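Local coordinates for E3 ubiquitin-protein ligase HERC2 (Homo sapiens, PDB 4L1M) that probably acts as a ubiquitin ligase that passes ubiquitin to target proteins, its RCC1-like propeller domain being of a kind that commonly serves protein-protein recognition, at residues L360-I368 with S375-E383. Sequence-based numbering, arbitrary orientation.
With SO4 (sulfate ion), chain D.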
loop_
_atom_site.group_PDB
_atom_site.type_symbol
_atom_site.label_atom_id
_atom_site.label_comp_id
_atom_site.label_asym_id
_atom_site.label_seq_id
_atom_site.Cartn_x
_atom_site.Cartn_y
_atom_site.Cartn_z
ATOM N N LEU A 360 -10.639 20.242 0.483
ATOM C CA LEU A 360 -11.079 18.845 0.643
ATOM C C LEU A 360 -11.917 18.523 1.894
ATOM O O LEU A 360 -12.593 17.470 1.946
ATOM C CB LEU A 360 -9.857 17.949 0.656
ATOM C CG LEU A 360 -8.936 18.021 -0.560
ATOM C CD1 LEU A 360 -7.858 16.943 -0.475
ATOM C CD2 LEU A 360 -9.721 17.882 -1.862
ATOM N N ASP A 361 -11.860 19.408 2.891
ATOM C CA ASP A 361 -12.600 19.233 4.159
ATOM C C ASP A 361 -14.107 19.031 3.946
ATOM O O ASP A 361 -14.758 18.339 4.717
ATOM C CB ASP A 361 -12.371 20.443 5.094
ATOM C CG ASP A 361 -10.902 20.856 5.170
ATOM O OD1 ASP A 361 -10.090 20.149 5.820
ATOM O OD2 ASP A 361 -10.558 21.894 4.557
ATOM N N THR A 362 -14.648 19.623 2.885
ATOM C CA THR A 362 -16.095 19.666 2.665
ATOM C C THR A 362 -16.669 18.571 1.737
ATOM O O THR A 362 -17.859 18.602 1.414
ATOM C CB THR A 362 -16.430 21.007 2.037
ATOM O OG1 THR A 362 -15.731 21.106 0.791
ATOM C CG2 THR A 362 -15.988 22.138 2.957
ATOM N N LYS A 363 -15.833 17.620 1.313
ATOM C CA LYS A 363 -16.205 16.625 0.274
ATOM C C LYS A 363 -16.477 15.216 0.802
ATOM O O LYS A 363 -16.738 14.310 0.027
ATOM C CB LYS A 363 -15.094 16.537 -0.769
ATOM C CG LYS A 363 -14.934 17.784 -1.613
ATOM C CD LYS A 363 -13.716 17.663 -2.520
ATOM C CE LYS A 363 -13.450 18.939 -3.305
ATOM N NZ LYS A 363 -14.422 19.155 -4.400
ATOM N N HIS A 364 -16.394 15.033 2.121
ATOM C CA HIS A 364 -16.616 13.733 2.746
ATOM C C HIS A 364 -15.766 12.679 2.054
ATOM O O HIS A 364 -16.288 11.725 1.488
ATOM C CB HIS A 364 -18.109 13.357 2.705
ATOM C CG HIS A 364 -19.015 14.434 3.224
ATOM N ND1 HIS A 364 -19.200 14.681 4.573
ATOM C CD2 HIS A 364 -19.763 15.357 2.569
ATOM C CE1 HIS A 364 -20.030 15.699 4.724
ATOM N NE2 HIS A 364 -20.387 16.127 3.524
ATOM N N ILE A 365 -14.456 12.884 2.070
ATOM C CA ILE A 365 -13.533 11.906 1.509
ATOM C C ILE A 365 -13.524 10.671 2.396
ATOM O O ILE A 365 -13.514 10.781 3.626
ATOM C CB ILE A 365 -12.080 12.427 1.456
ATOM C CG1 ILE A 365 -11.977 13.682 0.596
ATOM C CG2 ILE A 365 -11.121 11.343 0.945
ATOM C CD1 ILE A 365 -12.489 13.535 -0.808
ATOM N N VAL A 366 -13.511 9.503 1.758
ATOM C CA VAL A 366 -13.451 8.230 2.465
ATOM C C VAL A 366 -12.283 7.374 2.036
ATOM O O VAL A 366 -11.953 6.411 2.718
ATOM C CB VAL A 366 -14.766 7.425 2.306
ATOM C CG1 VAL A 366 -15.952 8.260 2.773
ATOM C CG2 VAL A 366 -14.989 6.969 0.859
ATOM N N GLY A 367 -11.641 7.710 0.922
ATOM C CA GLY A 367 -10.493 6.924 0.466
ATOM C C GLY A 367 -9.374 7.783 -0.063
ATOM O O GLY A 367 -9.609 8.869 -0.608
ATOM N N ILE A 368 -8.151 7.301 0.123
ATOM C CA ILE A 368 -6.963 7.967 -0.410
ATOM C C ILE A 368 -6.019 6.946 -0.993
ATOM O O ILE A 368 -6.052 5.790 -0.610
ATOM C CB ILE A 368 -6.236 8.762 0.677
ATOM C CG1 ILE A 368 -6.092 7.911 1.952
ATOM C CG2 ILE A 368 -6.993 10.056 0.955
ATOM C CD1 ILE A 368 -5.201 8.528 3.013
ATOM N N SER A 375 -1.378 11.449 -6.361
ATOM C CA SER A 375 -2.225 11.291 -5.192
ATOM C C SER A 375 -3.663 11.353 -5.614
ATOM O O SER A 375 -4.029 12.135 -6.492
ATOM C CB SER A 375 -1.935 12.387 -4.158
ATOM O OG SER A 375 -0.540 12.652 -4.032
ATOM N N PHE A 376 -4.478 10.511 -5.007
ATOM C CA PHE A 376 -5.913 10.477 -5.279
ATOM C C PHE A 376 -6.708 10.458 -3.985
ATOM O O PHE A 376 -6.253 9.937 -2.971
ATOM C CB PHE A 376 -6.280 9.238 -6.067
ATOM C CG PHE A 376 -5.579 9.118 -7.383
ATOM C CD1 PHE A 376 -6.138 9.647 -8.532
ATOM C CD2 PHE A 376 -4.359 8.451 -7.477
ATOM C CE1 PHE A 376 -5.501 9.523 -9.759
ATOM C CE2 PHE A 376 -3.720 8.326 -8.702
ATOM C CZ PHE A 376 -4.297 8.863 -9.845
ATOM N N ALA A 377 -7.898 11.039 -4.033
ATOM C CA ALA A 377 -8.814 11.016 -2.913
ATOM C C ALA A 377 -10.224 10.926 -3.465
ATOM O O ALA A 377 -10.541 11.645 -4.415
ATOM C CB ALA A 377 -8.655 12.274 -2.066
ATOM N N TRP A 378 -11.066 10.074 -2.870
ATOM C CA TRP A 378 -12.448 9.980 -3.303
ATOM C C TRP A 378 -13.475 9.986 -2.173
ATOM O O TRP A 378 -13.233 9.480 -1.072
ATOM C CB TRP A 378 -12.653 8.751 -4.197
ATOM C CG TRP A 378 -12.338 7.449 -3.543
ATOM C CD1 TRP A 378 -13.214 6.589 -2.954
ATOM C CD2 TRP A 378 -11.039 6.839 -3.434
ATOM N NE1 TRP A 378 -12.543 5.491 -2.457
ATOM C CE2 TRP A 378 -11.210 5.613 -2.753
ATOM C CE3 TRP A 378 -9.753 7.217 -3.837
ATOM C CZ2 TRP A 378 -10.153 4.776 -2.460
ATOM C CZ3 TRP A 378 -8.699 6.387 -3.541
ATOM C CH2 TRP A 378 -8.899 5.173 -2.853
ATOM N N SER A 379 -14.635 10.539 -2.489
ATOM C CA SER A 379 -15.802 10.445 -1.640
ATOM C C SER A 379 -16.480 9.101 -1.905
ATOM O O SER A 379 -16.013 8.324 -2.712
ATOM C CB SER A 379 -16.777 11.589 -1.937
ATOM O OG SER A 379 -17.187 11.555 -3.296
ATOM N N SER A 380 -17.584 8.832 -1.216
ATOM C CA SER A 380 -18.240 7.541 -1.353
ATOM C C SER A 380 -19.072 7.464 -2.627
ATOM O O SER A 380 -19.653 8.472 -3.058
ATOM C CB SER A 380 -19.106 7.269 -0.140
ATOM O OG SER A 380 -20.014 6.233 -0.432
ATOM N N CYS A 381 -19.132 6.267 -3.219
ATOM C CA CYS A 381 -19.955 6.023 -4.414
ATOM C C CYS A 381 -21.344 5.469 -4.208
ATOM O O CYS A 381 -22.005 5.171 -5.207
ATOM C CB CYS A 381 -19.281 5.066 -5.368
ATOM S SG CYS A 381 -19.143 3.361 -4.780
ATOM N N SER A 382 -21.790 5.287 -2.969
ATOM C CA SER A 382 -23.185 4.937 -2.757
ATOM C C SER A 382 -24.040 6.074 -3.414
ATOM O O SER A 382 -23.825 7.252 -3.095
ATOM C CB SER A 382 -23.463 4.757 -1.247
ATOM O OG SER A 382 -24.860 4.729 -0.957
ATOM N N GLU A 383 -24.952 5.739 -4.353
ATOM C CA GLU A 383 -25.847 6.759 -4.972
ATOM C C GLU A 383 -26.750 7.390 -3.902
ATOM O O GLU A 383 -27.387 8.411 -4.139
ATOM C CB GLU A 383 -26.703 6.189 -6.132
HETATM S S SO4 D . -26.141 2.488 -4.735
HETATM O O1 SO4 D . -27.267 2.783 -5.666
HETATM O O2 SO4 D . -24.848 2.769 -5.433
HETATM O O3 SO4 D . -26.281 3.341 -3.522
HETATM O O4 SO4 D . -26.175 1.065 -4.300
HETATM O O HOH W 1 -18.489 10.367 0.951
#
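The indole of Trp378 lies flat against the backbone of Gly367, whose CA sits 3.8 Å from the centroid of the six-membered ring of Trp378 in a CH-pi contact, 21° off the ring normal. Chi1 of Trp378 is 60°, which sets CG between its own backbone N and carbonyl carbon and swings the ring across to the neighbouring strand. Ile368 N lies over the same face, likewise toward the rim, while Val366 CG2 approaches the ring obliquely, 4.2 Å from Trp378 CD1. Trp378 O accepts two backbone bonds, from Val366 N at 2.8 Å and from Gly367 N at 3.1 Å. Two residues, Val366 and Gly367, thus stand opposite the single Trp378, a classic beta bulge in the hairpin of strands 365-370 and 374-379, and Trp378 N returns a bond to Gly367 O at 2.9 Å. This hairpin joins strands 27-31 and 45-46 in a four-stranded blade, so the two chain ends together close the seven-bladed RCC1-like propeller. On the other sheet face Ala377 CB meets Ile368 CG2 at 4.1 Å, and Ile365 CG2 reaches Ala377 CB at 4.0 Å; both isoleucines also pack on Leu326 of the adjacent blade. Beyond the bulge, Ser379 OG bonds to Glu26 N and Lys363 NZ forms a salt bridge with Glu26. One water links the segments just past the strand ends, donating to His364 O and accepting from Ser380 N.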